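Local coordinates for protein UDP-N-acetylmuramate--L-alanine ligase (Thermotoga maritima, PDB 1J6U) that joins L-alanine to UDP-N-acetylmuramate at the expense of ATP, a cytoplasmic step of peptidoglycan biosynthesis for the bacterial cell wall, at residues T322-H332 against V429-A440; V62-Y70 against R82-R90. All coordinates share one frame; numbering follows the deposited sequence.

Contact 1: residues T322-H332 against V429-A440; sequences TNIYVIDDYAH and VSENTVFLFVGA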
loop_
_atom_site.group_PDB
_atom_site.type_symbol
_atom_site.label_atom_id
_atom_site.label_comp_id
_atom_site.label_asym_id
_atom_site.label_seq_id
_atom_site.Cartn_x
_atom_site.Cartn_y
_atom_site.Cartn_z
ATOM N N THR A 322 12.442 -1.206 -27.381
ATOM C CA THR A 322 13.706 -0.769 -26.852
ATOM C C THR A 322 14.224 -1.499 -25.617
ATOM O O THR A 322 15.398 -1.348 -25.219
ATOM C CB THR A 322 13.488 0.703 -26.624
ATOM O OG1 THR A 322 14.587 1.431 -27.151
ATOM C CG2 THR A 322 13.184 0.979 -25.197
ATOM N N ASN A 323 13.341 -2.330 -25.057
ATOM C CA ASN A 323 13.566 -3.072 -23.834
ATOM C C ASN A 323 13.836 -2.073 -22.682
ATOM O O ASN A 323 14.823 -2.182 -21.927
ATOM C CB ASN A 323 14.715 -4.087 -23.962
ATOM C CG ASN A 323 14.770 -5.004 -22.758
ATOM O OD1 ASN A 323 13.749 -5.223 -22.082
ATOM N ND2 ASN A 323 15.939 -5.546 -22.475
ATOM N N ILE A 324 12.950 -1.086 -22.571
ATOM C CA ILE A 324 13.067 -0.083 -21.520
ATOM C C ILE A 324 11.855 -0.081 -20.592
ATOM O O ILE A 324 10.704 -0.077 -21.037
ATOM C CB ILE A 324 13.260 1.332 -22.121
ATOM C CG1 ILE A 324 14.714 1.496 -22.511
ATOM C CG2 ILE A 324 12.922 2.421 -21.087
ATOM C CD1 ILE A 324 14.929 2.654 -23.443
ATOM N N TYR A 325 12.122 -0.076 -19.297
ATOM C CA TYR A 325 11.041 -0.060 -18.312
ATOM C C TYR A 325 11.160 1.087 -17.321
ATOM O O TYR A 325 12.256 1.458 -16.885
ATOM C CB TYR A 325 11.042 -1.363 -17.471
ATOM C CG TYR A 325 10.783 -2.646 -18.241
ATOM C CD1 TYR A 325 11.787 -3.215 -19.003
ATOM C CD2 TYR A 325 9.534 -3.308 -18.176
ATOM C CE1 TYR A 325 11.591 -4.403 -19.679
ATOM C CE2 TYR A 325 9.316 -4.526 -18.859
ATOM C CZ TYR A 325 10.366 -5.057 -19.598
ATOM O OH TYR A 325 10.284 -6.264 -20.211
ATOM N N VAL A 326 10.026 1.636 -16.939
ATOM C CA VAL A 326 10.011 2.650 -15.892
ATOM C C VAL A 326 9.121 1.990 -14.832
ATOM O O VAL A 326 7.934 1.682 -15.055
ATOM C CB VAL A 326 9.388 4.000 -16.372
ATOM C CG1 VAL A 326 9.296 4.953 -15.192
ATOM C CG2 VAL A 326 10.261 4.634 -17.492
ATOM N N ILE A 327 9.700 1.775 -13.672
ATOM C CA ILE A 327 8.991 1.120 -12.578
ATOM C C ILE A 327 8.919 2.019 -11.332
ATOM O O ILE A 327 9.899 2.696 -10.981
ATOM C CB ILE A 327 9.715 -0.236 -12.231
ATOM C CG1 ILE A 327 9.600 -1.192 -13.420
ATOM C CG2 ILE A 327 9.061 -0.924 -11.018
ATOM C CD1 ILE A 327 10.250 -2.566 -13.179
ATOM N N ASP A 328 7.751 2.022 -10.682
ATOM C CA ASP A 328 7.508 2.785 -9.448
ATOM C C ASP A 328 7.470 1.934 -8.185
ATOM O O ASP A 328 6.808 0.900 -8.132
ATOM C CB ASP A 328 6.177 3.521 -9.535
ATOM C CG ASP A 328 6.178 4.578 -10.601
ATOM O OD1 ASP A 328 7.097 5.405 -10.561
ATOM O OD2 ASP A 328 5.277 4.600 -11.468
ATOM N N ASP A 329 8.174 2.369 -7.160
ATOM C CA ASP A 329 8.143 1.649 -5.912
ATOM C C ASP A 329 8.306 2.575 -4.724
ATOM O O ASP A 329 9.197 3.406 -4.698
ATOM C CB ASP A 329 9.209 0.568 -5.840
ATOM C CG ASP A 329 8.915 -0.435 -4.740
ATOM O OD1 ASP A 329 9.458 -0.297 -3.614
ATOM O OD2 ASP A 329 8.097 -1.348 -5.004
ATOM N N TYR A 330 7.420 2.378 -3.752
ATOM C CA TYR A 330 7.311 3.117 -2.503
ATOM C C TYR A 330 8.481 2.970 -1.566
ATOM O O TYR A 330 8.580 3.714 -0.617
ATOM C CB TYR A 330 6.087 2.609 -1.746
ATOM C CG TYR A 330 5.136 3.654 -1.313
ATOM C CD1 TYR A 330 4.934 4.795 -2.093
ATOM C CD2 TYR A 330 4.349 3.477 -0.176
ATOM C CE1 TYR A 330 3.958 5.739 -1.761
ATOM C CE2 TYR A 330 3.358 4.423 0.169
ATOM C CZ TYR A 330 3.172 5.551 -0.639
ATOM O OH TYR A 330 2.185 6.473 -0.363
ATOM N N ALA A 331 9.359 2.007 -1.794
ATOM C CA ALA A 331 10.444 1.792 -0.842
ATOM C C ALA A 331 11.117 3.059 -0.304
ATOM O O ALA A 331 11.412 3.989 -1.066
ATOM C CB ALA A 331 11.494 0.860 -1.451
ATOM N N HIS A 332 11.369 3.083 1.009
ATOM C CA HIS A 332 12.020 4.219 1.656
ATOM C C HIS A 332 12.988 3.772 2.725
ATOM O O HIS A 332 13.756 4.537 3.265
ATOM C CB HIS A 332 10.993 5.148 2.268
ATOM C CG HIS A 332 10.078 4.480 3.227
ATOM N ND1 HIS A 332 8.889 3.899 2.836
ATOM C CD2 HIS A 332 10.193 4.263 4.559
ATOM C CE1 HIS A 332 8.312 3.351 3.889
ATOM N NE2 HIS A 332 9.082 3.557 4.947
ATOM N N VAL A 429 18.648 8.097 -21.265
ATOM C CA VAL A 429 17.806 6.988 -21.665
ATOM C C VAL A 429 18.567 5.986 -22.501
ATOM O O VAL A 429 18.936 6.264 -23.608
ATOM C CB VAL A 429 16.614 7.440 -22.456
ATOM C CG1 VAL A 429 15.808 6.221 -22.905
ATOM C CG2 VAL A 429 15.744 8.327 -21.597
ATOM N N SER A 430 18.796 4.803 -21.960
ATOM C CA SER A 430 19.490 3.753 -22.692
ATOM C C SER A 430 18.604 2.497 -22.857
ATOM O O SER A 430 17.738 2.234 -22.030
ATOM C CB SER A 430 20.767 3.387 -21.946
ATOM O OG SER A 430 20.490 3.227 -20.563
ATOM N N GLU A 431 18.823 1.741 -23.927
ATOM C CA GLU A 431 18.098 0.496 -24.185
ATOM C C GLU A 431 18.427 -0.497 -23.091
ATOM O O GLU A 431 19.443 -0.353 -22.396
ATOM C CB GLU A 431 18.613 -0.210 -25.411
ATOM C CG GLU A 431 18.594 0.496 -26.675
ATOM C CD GLU A 431 19.173 -0.399 -27.770
ATOM O OE1 GLU A 431 20.277 -1.031 -27.557
ATOM O OE2 GLU A 431 18.492 -0.457 -28.828
ATOM N N ASN A 432 17.609 -1.547 -23.016
ATOM C CA ASN A 432 17.794 -2.638 -22.055
ATOM C C ASN A 432 18.046 -2.121 -20.678
ATOM O O ASN A 432 18.998 -2.540 -20.009
ATOM C CB ASN A 432 18.963 -3.510 -22.486
ATOM C CG ASN A 432 18.758 -4.049 -23.869
ATOM O OD1 ASN A 432 17.637 -4.419 -24.232
ATOM N ND2 ASN A 432 19.819 -4.080 -24.664
ATOM N N THR A 433 17.184 -1.212 -20.251
ATOM C CA THR A 433 17.375 -0.612 -18.958
ATOM C C THR A 433 16.079 -0.454 -18.245
ATOM O O THR A 433 15.029 -0.159 -18.841
ATOM C CB THR A 433 18.048 0.793 -19.076
ATOM O OG1 THR A 433 19.343 0.643 -19.658
ATOM C CG2 THR A 433 18.229 1.425 -17.710
ATOM N N VAL A 434 16.165 -0.684 -16.948
ATOM C CA VAL A 434 15.019 -0.546 -16.101
ATOM C C VAL A 434 15.287 0.642 -15.220
ATOM O O VAL A 434 16.286 0.676 -14.505
ATOM C CB VAL A 434 14.834 -1.768 -15.198
ATOM C CG1 VAL A 434 13.798 -1.426 -14.097
ATOM C CG2 VAL A 434 14.386 -2.981 -16.048
ATOM N N PHE A 435 14.399 1.621 -15.281
ATOM C CA PHE A 435 14.546 2.788 -14.429
ATOM C C PHE A 435 13.546 2.641 -13.289
ATOM O O PHE A 435 12.317 2.666 -13.489
ATOM C CB PHE A 435 14.257 4.078 -15.202
ATOM C CG PHE A 435 15.143 4.276 -16.355
ATOM C CD1 PHE A 435 14.762 3.845 -17.605
ATOM C CD2 PHE A 435 16.387 4.874 -16.195
ATOM C CE1 PHE A 435 15.616 4.007 -18.712
ATOM C CE2 PHE A 435 17.239 5.035 -17.278
ATOM C CZ PHE A 435 16.855 4.600 -18.546
ATOM N N LEU A 436 14.084 2.461 -12.095
ATOM C CA LEU A 436 13.244 2.336 -10.919
ATOM C C LEU A 436 13.206 3.664 -10.170
ATOM O O LEU A 436 14.221 4.079 -9.592
ATOM C CB LEU A 436 13.818 1.311 -9.955
ATOM C CG LEU A 436 14.111 -0.083 -10.437
ATOM C CD1 LEU A 436 14.943 -0.820 -9.360
ATOM C CD2 LEU A 436 12.800 -0.769 -10.740
ATOM N N PHE A 437 12.048 4.316 -10.176
ATOM C CA PHE A 437 11.873 5.546 -9.434
ATOM C C PHE A 437 11.337 5.142 -8.043
ATOM O O PHE A 437 10.153 4.850 -7.858
ATOM C CB PHE A 437 10.883 6.443 -10.141
ATOM C CG PHE A 437 11.464 7.149 -11.289
ATOM C CD1 PHE A 437 11.607 6.507 -12.511
ATOM C CD2 PHE A 437 11.869 8.478 -11.165
ATOM C CE1 PHE A 437 12.133 7.184 -13.599
ATOM C CE2 PHE A 437 12.401 9.156 -12.251
ATOM C CZ PHE A 437 12.529 8.510 -13.468
ATOM N N VAL A 438 12.231 5.169 -7.070
ATOM C CA VAL A 438 11.940 4.744 -5.725
ATOM C C VAL A 438 11.699 5.774 -4.644
ATOM O O VAL A 438 12.548 6.622 -4.391
ATOM C CB VAL A 438 13.083 3.873 -5.252
ATOM C CG1 VAL A 438 12.738 3.235 -3.894
ATOM C CG2 VAL A 438 13.396 2.856 -6.356
ATOM N N GLY A 439 10.558 5.662 -3.976
ATOM C CA GLY A 439 10.265 6.546 -2.873
ATOM C C GLY A 439 8.811 6.754 -2.538
ATOM O O GLY A 439 7.951 6.618 -3.390
ATOM N N ALA A 440 8.537 7.146 -1.294
ATOM C CA ALA A 440 7.160 7.337 -0.853
ATOM C C ALA A 440 6.605 8.715 -1.174
ATOM O O ALA A 440 5.391 8.938 -1.127
ATOM C CB ALA A 440 7.078 7.070 0.623
HETATM O O HOH W 1 8.101 6.273 -8.297
#
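Strands 324-329 and 433-438 are parallel neighbours in the sheet of the C-terminal Mur ligase domain. Tyr325 N gives its hydrogen to Thr433 O, and Phe435 N to Tyr325 O. The pattern runs on through Ile327, Phe437 and Asp329 to Gly439 N, which meets Asp329 O at 2.7 Å.

Ile327, Val434 and Leu436 share one face of the sheet. Leu436 CD2 presses on Ile327 CB at 3.5 Å, tighter than usual, with the two side chains side by side. Ile327 CD1 reaches Val434 CG1 at 3.8 Å. On the face of Val326, Phe435 and Phe437, helix 443-457 packs through Phe450. Val326 CG1, anti to the backbone N (chi1 175°), extends to Phe437 CD1 at 3.9 Å. Ile324 CG2 meets the edge of the Phe435 ring.

Polar groups mark both ends. Asn323 ND2 donates in its amide plane to Asn432 OD1 at 2.7 Å, the two amides turned 61° apart; Glu351 also receives from ND2. Asp328 OD1, bonded to Ser447, shares a water with Phe437 O. Asp329 OD1 accepts from Ala331 N in an Asx turn, and OD2 from Phe313 N. Apolar packing thus fills the middle, while Asp328 OD1 is held by the Ser447 hydroxyl and a water.

Contact 2: residues V62-Y70 against R82-R90; sequences VPHSADNWY and RDDNPEIVR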
loop_
_atom_site.group_PDB
_atom_site.type_symbol
_atom_site.label_atom_id
_atom_site.label_comp_id
_atom_site.label_asym_id
_atom_site.label_seq_id
_atom_site.Cartn_x
_atom_site.Cartn_y
_atom_site.Cartn_z
ATOM N N VAL A 62 -7.906 23.054 -2.075
ATOM C CA VAL A 62 -6.511 23.022 -1.660
ATOM C C VAL A 62 -6.027 24.453 -1.736
ATOM O O VAL A 62 -6.248 25.115 -2.753
ATOM C CB VAL A 62 -5.661 22.187 -2.623
ATOM C CG1 VAL A 62 -4.196 22.192 -2.177
ATOM C CG2 VAL A 62 -6.227 20.770 -2.696
ATOM N N PRO A 63 -5.359 24.947 -0.681
ATOM C CA PRO A 63 -5.048 24.230 0.554
ATOM C C PRO A 63 -6.123 24.429 1.604
ATOM O O PRO A 63 -7.234 24.852 1.290
ATOM C CB PRO A 63 -3.741 24.850 0.987
ATOM C CG PRO A 63 -3.992 26.341 0.646
ATOM C CD PRO A 63 -4.636 26.241 -0.736
ATOM N N HIS A 64 -5.788 24.120 2.854
ATOM C CA HIS A 64 -6.734 24.279 3.948
ATOM C C HIS A 64 -6.960 25.762 4.222
ATOM O O HIS A 64 -6.018 26.564 4.260
ATOM C CB HIS A 64 -6.224 23.600 5.212
ATOM C CG HIS A 64 -6.185 22.104 5.117
ATOM N ND1 HIS A 64 -7.247 21.362 4.645
ATOM C CD2 HIS A 64 -5.208 21.215 5.417
ATOM C CE1 HIS A 64 -6.921 20.082 4.657
ATOM N NE2 HIS A 64 -5.689 19.966 5.122
ATOM N N SER A 65 -8.228 26.100 4.407
ATOM C CA SER A 65 -8.675 27.449 4.687
ATOM C C SER A 65 -10.082 27.363 5.221
ATOM O O SER A 65 -10.873 26.590 4.683
ATOM C CB SER A 65 -8.736 28.279 3.407
ATOM O OG SER A 65 -9.501 29.477 3.622
ATOM N N ALA A 66 -10.420 28.160 6.234
ATOM C CA ALA A 66 -11.799 28.165 6.739
ATOM C C ALA A 66 -12.712 28.675 5.606
ATOM O O ALA A 66 -13.922 28.607 5.680
ATOM C CB ALA A 66 -11.937 29.031 7.985
ATOM N N ASP A 67 -12.114 29.188 4.547
ATOM C CA ASP A 67 -12.881 29.592 3.381
ATOM C C ASP A 67 -13.611 28.322 2.812
ATOM O O ASP A 67 -14.698 28.410 2.217
ATOM C CB ASP A 67 -11.897 30.118 2.325
ATOM C CG ASP A 67 -12.156 31.564 1.931
ATOM O OD1 ASP A 67 -11.320 32.130 1.183
ATOM O OD2 ASP A 67 -13.186 32.132 2.358
ATOM N N ASN A 68 -12.997 27.144 2.990
ATOM C CA ASN A 68 -13.548 25.897 2.462
ATOM C C ASN A 68 -14.623 25.341 3.357
ATOM O O ASN A 68 -14.593 24.169 3.710
ATOM C CB ASN A 68 -12.459 24.845 2.335
ATOM C CG ASN A 68 -11.232 25.363 1.645
ATOM O OD1 ASN A 68 -11.332 26.164 0.717
ATOM N ND2 ASN A 68 -10.052 24.889 2.076
ATOM N N TRP A 69 -15.578 26.177 3.723
ATOM C CA TRP A 69 -16.638 25.735 4.608
ATOM C C TRP A 69 -17.966 25.859 3.884
ATOM O O TRP A 69 -18.259 26.894 3.306
ATOM C CB TRP A 69 -16.614 26.580 5.878
ATOM C CG TRP A 69 -17.568 26.149 6.881
ATOM C CD1 TRP A 69 -18.816 26.632 7.063
ATOM C CD2 TRP A 69 -17.390 25.113 7.842
ATOM N NE1 TRP A 69 -19.439 25.972 8.090
ATOM C CE2 TRP A 69 -18.586 25.029 8.589
ATOM C CE3 TRP A 69 -16.339 24.243 8.147
ATOM C CZ2 TRP A 69 -18.764 24.114 9.631
ATOM C CZ3 TRP A 69 -16.510 23.321 9.194
ATOM C CH2 TRP A 69 -17.714 23.267 9.922
ATOM N N TYR A 70 -18.750 24.785 3.878
ATOM C CA TYR A 70 -20.036 24.819 3.202
ATOM C C TYR A 70 -21.146 24.234 4.046
ATOM O O TYR A 70 -22.011 23.500 3.574
ATOM C CB TYR A 70 -19.913 24.139 1.844
ATOM C CG TYR A 70 -18.961 24.908 0.976
ATOM C CD1 TYR A 70 -17.582 24.807 1.149
ATOM C CD2 TYR A 70 -19.440 25.808 0.035
ATOM C CE1 TYR A 70 -16.692 25.597 0.393
ATOM C CE2 TYR A 70 -18.571 26.601 -0.724
ATOM C CZ TYR A 70 -17.201 26.493 -0.550
ATOM O OH TYR A 70 -16.370 27.252 -1.360
ATOM N N ARG A 82 -4.175 19.198 12.417
ATOM C CA ARG A 82 -3.909 19.775 13.729
ATOM C C ARG A 82 -5.050 20.676 14.172
ATOM O O ARG A 82 -5.846 21.136 13.321
ATOM C CB ARG A 82 -2.549 20.503 13.725
ATOM C CG ARG A 82 -2.102 20.997 12.344
ATOM C CD ARG A 82 -0.595 21.269 12.253
ATOM N NE ARG A 82 -0.110 22.265 13.213
ATOM C CZ ARG A 82 0.242 21.991 14.469
ATOM N NH1 ARG A 82 0.168 20.750 14.927
ATOM N NH2 ARG A 82 0.679 22.953 15.266
ATOM N N ASP A 83 -5.144 20.889 15.495
ATOM C CA ASP A 83 -6.207 21.711 16.087
ATOM C C ASP A 83 -6.222 23.153 15.654
ATOM O O ASP A 83 -7.222 23.833 15.845
ATOM C CB ASP A 83 -6.170 21.679 17.610
ATOM C CG ASP A 83 -6.714 20.371 18.188
ATOM O OD1 ASP A 83 -7.753 19.866 17.680
ATOM O OD2 ASP A 83 -6.099 19.865 19.162
ATOM N N ASP A 84 -5.123 23.633 15.087
ATOM C CA ASP A 84 -5.102 24.996 14.602
ATOM C C ASP A 84 -5.460 25.029 13.110
ATOM O O ASP A 84 -5.343 26.060 12.429
ATOM C CB ASP A 84 -3.744 25.656 14.885
ATOM C CG ASP A 84 -2.575 24.891 14.308
ATOM O OD1 ASP A 84 -1.435 25.179 14.730
ATOM O OD2 ASP A 84 -2.782 24.022 13.434
ATOM N N ASN A 85 -5.912 23.896 12.585
ATOM C CA ASN A 85 -6.308 23.906 11.196
ATOM C C ASN A 85 -7.517 24.856 11.130
ATOM O O ASN A 85 -8.481 24.698 11.856
ATOM C CB ASN A 85 -6.685 22.491 10.741
ATOM C CG ASN A 85 -7.099 22.435 9.273
ATOM O OD1 ASN A 85 -8.046 23.096 8.856
ATOM N ND2 ASN A 85 -6.395 21.634 8.491
ATOM N N PRO A 86 -7.460 25.877 10.275
ATOM C CA PRO A 86 -8.617 26.773 10.226
ATOM C C PRO A 86 -9.975 26.092 10.051
ATOM O O PRO A 86 -10.974 26.570 10.573
ATOM C CB PRO A 86 -8.279 27.736 9.066
ATOM C CG PRO A 86 -7.282 26.991 8.245
ATOM C CD PRO A 86 -6.438 26.277 9.296
ATOM N N GLU A 87 -10.019 24.977 9.327
ATOM C CA GLU A 87 -11.275 24.290 9.091
ATOM C C GLU A 87 -11.763 23.648 10.355
ATOM O O GLU A 87 -12.958 23.602 10.637
ATOM C CB GLU A 87 -11.110 23.244 7.990
ATOM C CG GLU A 87 -10.965 23.906 6.609
ATOM C CD GLU A 87 -10.528 22.951 5.494
ATOM O OE1 GLU A 87 -11.027 21.806 5.472
ATOM O OE2 GLU A 87 -9.710 23.353 4.629
ATOM N N ILE A 88 -10.838 23.150 11.136
ATOM C CA ILE A 88 -11.254 22.527 12.355
ATOM C C ILE A 88 -11.688 23.615 13.327
ATOM O O ILE A 88 -12.644 23.421 14.090
ATOM C CB ILE A 88 -10.119 21.626 12.935
ATOM C CG1 ILE A 88 -9.904 20.442 11.994
ATOM C CG2 ILE A 88 -10.497 21.092 14.346
ATOM C CD1 ILE A 88 -11.220 19.698 11.660
ATOM N N VAL A 89 -11.015 24.766 13.294
ATOM C CA VAL A 89 -11.398 25.841 14.204
ATOM C C VAL A 89 -12.811 26.317 13.866
ATOM O O VAL A 89 -13.652 26.444 14.775
ATOM C CB VAL A 89 -10.387 27.024 14.207
ATOM C CG1 VAL A 89 -10.941 28.174 15.021
ATOM C CG2 VAL A 89 -9.115 26.589 14.864
ATOM N N ARG A 90 -13.087 26.545 12.578
ATOM C CA ARG A 90 -14.420 26.970 12.188
ATOM C C ARG A 90 -15.419 25.912 12.646
ATOM O O ARG A 90 -16.383 26.216 13.361
ATOM C CB ARG A 90 -14.528 27.165 10.685
ATOM C CG ARG A 90 -15.972 27.300 10.210
ATOM C CD ARG A 90 -16.573 28.706 10.442
ATOM N NE ARG A 90 -16.582 29.427 9.190
ATOM C CZ ARG A 90 -17.671 29.740 8.505
ATOM N NH1 ARG A 90 -18.863 29.412 8.965
ATOM N NH2 ARG A 90 -17.556 30.352 7.333
#
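Glu87, in the first turn of helix 86-93, takes three hydrogen bonds on OE2 from the 62-70 loop. They tie the loop after strand 60-61 to the helix start in the N-terminal domain, against Val18 of its parallel sheet. Ser65 N meets the anti lone pair of Glu87 OE2 at 3.1 Å. His64 ND1 and Asn68 ND2 reach Glu87 OE2 from opposite sides of the carboxylate plane, at 3.2 and 3.0 Å. OE1 is held by Ser42 and His16, and His64 ND1 also bonds to Ser42. This part is tight. Asn85 caps the helix through OD1 to Glu87 N, and its ND2 sits over a face of the His64 ring. Replacing Glu87 by an alanine is likely to leave Ser65 N and Asn68 ND2 without their shared acceptor and let the loop shift.

Ala66 CB rests loosely, 4.0 Å from Pro86 CB. Partly exposed Arg90 packs closely on Trp69. Its CG, anti to the backbone N (chi1 167°), lies over the six-membered ring, 3.5 Å from Trp69 CD2. Bends beyond it bring the guanidinium back over the five-membered ring, an off-centre cation-pi stack; it also pairs with Glu94. Directional bonds thus grip the buried carboxylate, which is likely to stay ionised, whereas the outer flank relies on stacking and charge.

The two contacts lie in different domains, their centres about 38 Å apart and their nearest atoms about 16 Å apart. Contact 1 joins two strands inside the sheet of the C-terminal domain. Contact 2 fixes a loop and the start of a helix beside the N-terminal parallel sheet. Contact 1 buries more surface, and its strand part is core; contact 2 lies nearer the surface and farther from the centre of the chain. Main-chain bonds and aliphatic or aromatic packing dominate the first. Side chains do most of the polar work in the second, around one carboxylate. Contact 1 ends near the predicted ATP site, with His332 about 7 Å from Asp123 between side chains; contact 2 is away from it.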